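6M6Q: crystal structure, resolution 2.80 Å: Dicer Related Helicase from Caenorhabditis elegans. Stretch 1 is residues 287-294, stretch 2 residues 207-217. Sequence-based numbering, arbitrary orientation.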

ATOM      1  N   GLU B 287      11.852 -26.399   1.277  1.00 93.13           N
ATOM      2  CA  GLU B 287      11.494 -25.042   0.783  1.00 86.69           C
ATOM      3  C   GLU B 287      11.449 -25.031  -0.756  1.00 94.71           C
ATOM      4  O   GLU B 287      11.438 -23.930  -1.327  1.00 94.84           O
ATOM      5  CB  GLU B 287      12.491 -24.006   1.304  1.00 85.56           C
ATOM      6  CG  GLU B 287      12.550 -23.913   2.816  1.00 88.88           C
ATOM      7  CD  GLU B 287      13.538 -22.888   3.356  1.00 88.41           C
ATOM      8  OE1 GLU B 287      14.657 -22.792   2.801  1.00 81.61           O
ATOM      9  OE2 GLU B 287      13.188 -22.187   4.339  1.00 83.45           O
ATOM     10  N   GLU B 288      11.329 -26.208  -1.390  1.00105.86           N
ATOM     11  CA  GLU B 288      11.257 -26.385  -2.869  1.00 99.80           C
ATOM     12  C   GLU B 288      10.033 -25.646  -3.407  1.00 96.40           C
ATOM     13  O   GLU B 288      10.138 -25.077  -4.520  1.00 86.81           O
ATOM     14  CB  GLU B 288      11.156 -27.868  -3.232  1.00111.11           C
ATOM     15  CG  GLU B 288      11.926 -28.253  -4.477  1.00122.61           C
ATOM     16  CD  GLU B 288      12.319 -29.724  -4.547  1.00134.96           C
ATOM     17  OE1 GLU B 288      11.418 -30.578  -4.737  1.00134.95           O
ATOM     18  OE2 GLU B 288      13.523 -30.015  -4.401  1.00148.87           O
ATOM     19  N   TRP B 289       8.918 -25.666  -2.650  1.00 84.36           N
ATOM     20  CA  TRP B 289       7.645 -25.009  -3.042  1.00 79.89           C
ATOM     21  C   TRP B 289       7.839 -23.491  -3.111  1.00 82.11           C
ATOM     22  O   TRP B 289       7.310 -22.873  -4.074  1.00 74.81           O
ATOM     23  CB  TRP B 289       6.490 -25.404  -2.117  1.00 75.34           C
ATOM     24  CG  TRP B 289       6.571 -24.913  -0.706  1.00 76.33           C
ATOM     25  CD1 TRP B 289       6.920 -25.649   0.386  1.00 84.80           C
ATOM     26  CD2 TRP B 289       6.138 -23.635  -0.201  1.00 75.35           C
ATOM     27  NE1 TRP B 289       6.770 -24.911   1.530  1.00 80.61           N
ATOM     28  CE2 TRP B 289       6.305 -23.668   1.200  1.00 79.76           C
ATOM     29  CE3 TRP B 289       5.642 -22.464  -0.788  1.00 68.70           C
ATOM     30  CZ2 TRP B 289       6.007 -22.575   2.011  1.00 80.41           C
ATOM     31  CZ3 TRP B 289       5.346 -21.387   0.016  1.00 74.19           C
ATOM     32  CH2 TRP B 289       5.534 -21.442   1.394  1.00 78.92           C
ATOM     33  N   TYR B 290       8.583 -22.919  -2.156  1.00 79.85           N
ATOM     34  CA  TYR B 290       8.838 -21.460  -2.051  1.00 68.15           C
ATOM     35  C   TYR B 290       9.702 -21.014  -3.233  1.00 65.87           C
ATOM     36  O   TYR B 290       9.336 -20.032  -3.894  1.00 67.77           O
ATOM     37  CB  TYR B 290       9.457 -21.096  -0.697  1.00 71.03           C
ATOM     38  CG  TYR B 290       9.939 -19.669  -0.615  1.00 76.33           C
ATOM     39  CD1 TYR B 290      11.292 -19.362  -0.697  1.00 77.36           C
ATOM     40  CD2 TYR B 290       9.042 -18.621  -0.628  1.00 82.29           C
ATOM     41  CE1 TYR B 290      11.739 -18.052  -0.694  1.00 76.81           C
ATOM     42  CE2 TYR B 290       9.471 -17.303  -0.622  1.00 87.44           C
ATOM     43  CZ  TYR B 290      10.825 -17.017  -0.650  1.00 84.47           C
ATOM     44  OH  TYR B 290      11.256 -15.721  -0.649  1.00 89.19           O
ATOM     45  N   TYR B 291      10.799 -21.724  -3.510  1.00 67.84           N
ATOM     46  CA  TYR B 291      11.726 -21.401  -4.626  1.00 68.82           C
ATOM     47  C   TYR B 291      11.019 -21.707  -5.954  1.00 70.85           C
ATOM     48  O   TYR B 291      11.298 -21.019  -6.934  1.00 78.74           O
ATOM     49  CB  TYR B 291      13.074 -22.116  -4.441  1.00 72.28           C
ATOM     50  CG  TYR B 291      13.837 -21.673  -3.216  1.00 78.79           C
ATOM     51  CD1 TYR B 291      14.074 -20.328  -2.974  1.00 92.27           C
ATOM     52  CD2 TYR B 291      14.289 -22.584  -2.269  1.00 83.36           C
ATOM     53  CE1 TYR B 291      14.733 -19.898  -1.830  1.00 90.81           C
ATOM     54  CE2 TYR B 291      14.947 -22.171  -1.118  1.00 84.09           C
ATOM     55  CZ  TYR B 291      15.167 -20.821  -0.896  1.00 89.78           C
ATOM     56  OH  TYR B 291      15.824 -20.392   0.223  1.00 88.90           O
ATOM     57  N   GLY B 292      10.091 -22.668  -5.959  1.00 72.98           N
ATOM     58  CA  GLY B 292       9.221 -22.981  -7.116  1.00 80.14           C
ATOM     59  C   GLY B 292       8.295 -21.823  -7.469  1.00 78.65           C
ATOM     60  O   GLY B 292       8.060 -21.593  -8.669  1.00 88.78           O
ATOM     61  N   PHE B 293       7.772 -21.138  -6.453  1.00 77.92           N
ATOM     62  CA  PHE B 293       6.909 -19.930  -6.574  1.00 73.64           C
ATOM     63  C   PHE B 293       7.729 -18.780  -7.179  1.00 73.33           C
ATOM     64  O   PHE B 293       7.211 -18.077  -8.081  1.00 70.28           O
ATOM     65  CB  PHE B 293       6.326 -19.535  -5.209  1.00 74.84           C
ATOM     66  CG  PHE B 293       4.854 -19.828  -5.020  1.00 75.12           C
ATOM     67  CD1 PHE B 293       4.418 -21.085  -4.618  1.00 69.72           C
ATOM     68  CD2 PHE B 293       3.902 -18.831  -5.194  1.00 77.76           C
ATOM     69  CE1 PHE B 293       3.066 -21.350  -4.449  1.00 65.12           C
ATOM     70  CE2 PHE B 293       2.550 -19.100  -5.019  1.00 71.20           C
ATOM     71  CZ  PHE B 293       2.137 -20.358  -4.645  1.00 65.27           C
ATOM     72  N   ILE B 294       8.973 -18.602  -6.704  1.00 69.51           N
ATOM     73  CA  ILE B 294       9.919 -17.538  -7.163  1.00 68.69           C
ATOM     74  C   ILE B 294      10.198 -17.743  -8.657  1.00 68.43           C
ATOM     75  O   ILE B 294      10.195 -16.734  -9.408  1.00 67.86           O
ATOM     76  CB  ILE B 294      11.219 -17.553  -6.331  1.00 75.03           C
ATOM     77  CG1 ILE B 294      10.961 -17.184  -4.873  1.00 81.00           C
ATOM     78  CG2 ILE B 294      12.287 -16.656  -6.954  1.00 77.70           C
ATOM     79  CD1 ILE B 294      12.186 -17.290  -4.001  1.00 85.82           C
TER
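Stretch 2, residues 207-217: PRCVSETTILA

Stretch 2 (207-217) enters as a loop, turns at C209, the N-cap, and runs from V210 onward as a helix; its beginning lies against the start of the stretch 1 helix, which opens at E288 after the N-cap E287. The nearest CA pairs are W289 CA with C209 CA (6.1 Å) and E288 CA with R208 CA (7.1 Å). Overall the contacts move forward along both chains, from E288 on R208 through W289 on E212 to F293 on L216, with G292 returning to C209; the two segments advance in the same general sense. No hydrogen bond links them, and the 295 Å² they bury rests on van der Waals packing.

C209 is the hub. With chi1 in m (-56°), its SG lies 4.0 Å from both E288 O and G292 CA, and 4.3 Å from W289 CA. G292 leaves the room: an ideal CB there would sit 2.5 Å from C209 SG, a clash. The carbonyl of E288 is meanwhile engaged within its own helix, E288 O accepting from G292 N (2.8 Å).

E288 points toward stretch 2 with chi1 between wells (-142°) and chi2 in t, bringing E288 OE1 to 3.7 Å from R208 CB. This is contact with the aliphatic base of the arginine, whose chi2 and chi3, both t, extend the chain beyond it. W289 takes chi1 p (68°), and its indole leads away; what meets stretch 2 is W289 CB, 3.8 Å from E212 CG. E212 points toward stretch 1, and chi1 in m (-75°) sets its CG methylene there, while chi2 (p, 83°) bends the carboxylate from that carbon.

One turn on, F293 starts sideways, but its ring comes nearer with chi1 at -107°, between wells; F293 CE1 reaches L216 CD1 at 4.3 Å, an oblique apolar contact. L216 points toward stretch 1 in the m,t rotamer. Behind the interface, T213 (chi1 m) turns OG1 back to C209 O, a 2.7 Å hydrogen bond beside that from T213 N (3.3 Å).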

ATOM      1  N   PRO B 207       8.648 -29.813 -12.521  1.00 88.54           N
ATOM      2  CA  PRO B 207       8.669 -31.221 -12.115  1.00 97.45           C
ATOM      3  C   PRO B 207       8.812 -31.407 -10.593  1.00 93.37           C
ATOM      4  O   PRO B 207       8.454 -32.461 -10.089  1.00 85.12           O
ATOM      5  CB  PRO B 207       9.902 -31.823 -12.827  1.00 99.97           C
ATOM      6  CG  PRO B 207      10.376 -30.746 -13.807  1.00 97.64           C
ATOM      7  CD  PRO B 207       9.853 -29.434 -13.267  1.00 95.43           C
ATOM      8  N   ARG B 208       9.319 -30.384  -9.908  1.00 87.63           N
ATOM      9  CA  ARG B 208       9.554 -30.387  -8.449  1.00 90.60           C
ATOM     10  C   ARG B 208       8.219 -30.232  -7.702  1.00 89.61           C
ATOM     11  O   ARG B 208       8.068 -30.880  -6.657  1.00 98.28           O
ATOM     12  CB  ARG B 208      10.533 -29.272  -8.093  1.00 94.59           C
ATOM     13  CG  ARG B 208      11.875 -29.373  -8.808  1.00 98.10           C
ATOM     14  CD  ARG B 208      12.873 -28.418  -8.185  1.00103.62           C
ATOM     15  NE  ARG B 208      14.042 -28.105  -8.998  1.00112.27           N
ATOM     16  CZ  ARG B 208      14.121 -27.099  -9.875  1.00115.89           C
ATOM     17  NH1 ARG B 208      15.255 -26.873 -10.520  1.00111.17           N
ATOM     18  NH2 ARG B 208      13.063 -26.344 -10.125  1.00114.65           N
ATOM     19  N   CYS B 209       7.295 -29.413  -8.213  1.00 79.82           N
ATOM     20  CA  CYS B 209       6.094 -28.936  -7.475  1.00 80.49           C
ATOM     21  C   CYS B 209       4.817 -29.623  -7.980  1.00 83.04           C
ATOM     22  O   CYS B 209       3.807 -28.912  -8.181  1.00 93.90           O
ATOM     23  CB  CYS B 209       5.938 -27.426  -7.615  1.00 83.15           C
ATOM     24  SG  CYS B 209       7.390 -26.484  -7.085  1.00 76.63           S
ATOM     25  N   VAL B 210       4.814 -30.949  -8.103  1.00 78.17           N
ATOM     26  CA  VAL B 210       3.666 -31.711  -8.688  1.00 72.46           C
ATOM     27  C   VAL B 210       2.581 -31.870  -7.618  1.00 67.57           C
ATOM     28  O   VAL B 210       1.407 -31.619  -7.943  1.00 61.68           O
ATOM     29  CB  VAL B 210       4.107 -33.071  -9.271  1.00 74.55           C
ATOM     30  CG1 VAL B 210       2.917 -33.964  -9.598  1.00 69.15           C
ATOM     31  CG2 VAL B 210       4.989 -32.895 -10.497  1.00 75.07           C
ATOM     32  N   SER B 211       2.968 -32.242  -6.390  1.00 68.96           N
ATOM     33  CA  SER B 211       2.060 -32.435  -5.221  1.00 75.25           C
ATOM     34  C   SER B 211       1.410 -31.102  -4.841  1.00 72.09           C
ATOM     35  O   SER B 211       0.229 -31.109  -4.471  1.00 63.18           O
ATOM     36  CB  SER B 211       2.798 -33.028  -4.030  1.00 81.43           C
ATOM     37  OG  SER B 211       3.529 -34.185  -4.406  1.00 90.33           O
ATOM     38  N   GLU B 212       2.185 -30.011  -4.908  1.00 79.76           N
ATOM     39  CA  GLU B 212       1.782 -28.644  -4.484  1.00 78.04           C
ATOM     40  C   GLU B 212       0.738 -28.096  -5.462  1.00 70.17           C
ATOM     41  O   GLU B 212      -0.248 -27.514  -4.996  1.00 72.04           O
ATOM     42  CB  GLU B 212       3.017 -27.740  -4.401  1.00 85.73           C
ATOM     43  CG  GLU B 212       3.894 -28.006  -3.178  1.00 84.64           C
ATOM     44  CD  GLU B 212       4.900 -29.149  -3.285  1.00 80.34           C
ATOM     45  OE1 GLU B 212       5.307 -29.485  -4.404  1.00 75.42           O
ATOM     46  OE2 GLU B 212       5.275 -29.690  -2.240  1.00 85.46           O
ATOM     47  N   THR B 213       0.930 -28.324  -6.760  1.00 66.82           N
ATOM     48  CA  THR B 213       0.010 -27.882  -7.842  1.00 66.82           C
ATOM     49  C   THR B 213      -1.358 -28.568  -7.656  1.00 69.87           C
ATOM     50  O   THR B 213      -2.397 -27.881  -7.842  1.00 71.99           O
ATOM     51  CB  THR B 213       0.618 -28.148  -9.230  1.00 68.18           C
ATOM     52  OG1 THR B 213       1.869 -27.461  -9.328  1.00 71.82           O
ATOM     53  CG2 THR B 213      -0.285 -27.709 -10.365  1.00 70.24           C
ATOM     54  N   THR B 214      -1.370 -29.848  -7.266  1.00 65.65           N
ATOM     55  CA  THR B 214      -2.608 -30.636  -7.050  1.00 63.69           C
ATOM     56  C   THR B 214      -3.430 -29.978  -5.932  1.00 59.90           C
ATOM     57  O   THR B 214      -4.637 -29.756  -6.143  1.00 59.14           O
ATOM     58  CB  THR B 214      -2.284 -32.110  -6.783  1.00 63.95           C
ATOM     59  OG1 THR B 214      -1.700 -32.652  -7.969  1.00 64.01           O
ATOM     60  CG2 THR B 214      -3.499 -32.919  -6.399  1.00 68.16           C
ATOM     61  N   ILE B 215      -2.792 -29.586  -4.829  1.00 63.50           N
ATOM     62  CA  ILE B 215      -3.477 -28.896  -3.688  1.00 60.95           C
ATOM     63  C   ILE B 215      -3.987 -27.535  -4.185  1.00 57.67           C
ATOM     64  O   ILE B 215      -5.168 -27.246  -3.949  1.00 55.50           O
ATOM     65  CB  ILE B 215      -2.560 -28.787  -2.442  1.00 63.22           C
ATOM     66  CG1 ILE B 215      -2.380 -30.146  -1.754  1.00 58.80           C
ATOM     67  CG2 ILE B 215      -3.076 -27.745  -1.452  1.00 64.98           C
ATOM     68  CD1 ILE B 215      -1.031 -30.326  -1.067  1.00 64.90           C
ATOM     69  N   LEU B 216      -3.168 -26.791  -4.949  1.00 54.17           N
ATOM     70  CA  LEU B 216      -3.532 -25.434  -5.451  1.00 50.17           C
ATOM     71  C   LEU B 216      -4.759 -25.530  -6.347  1.00 47.90           C
ATOM     72  O   LEU B 216      -5.685 -24.761  -6.115  1.00 51.47           O
ATOM     73  CB  LEU B 216      -2.356 -24.799  -6.191  1.00 50.37           C
ATOM     74  CG  LEU B 216      -1.242 -24.270  -5.293  1.00 57.73           C
ATOM     75  CD1 LEU B 216      -0.083 -23.730  -6.121  1.00 59.86           C
ATOM     76  CD2 LEU B 216      -1.771 -23.204  -4.343  1.00 56.93           C
ATOM     77  N   ALA B 217      -4.771 -26.477  -7.294  1.00 53.77           N
ATOM     78  CA  ALA B 217      -5.870 -26.687  -8.274  1.00 50.63           C
ATOM     79  C   ALA B 217      -7.185 -26.947  -7.532  1.00 51.34           C
ATOM     80  O   ALA B 217      -8.223 -26.380  -7.929  1.00 52.52           O
ATOM     81  CB  ALA B 217      -5.538 -27.824  -9.200  1.00 51.83           C
TER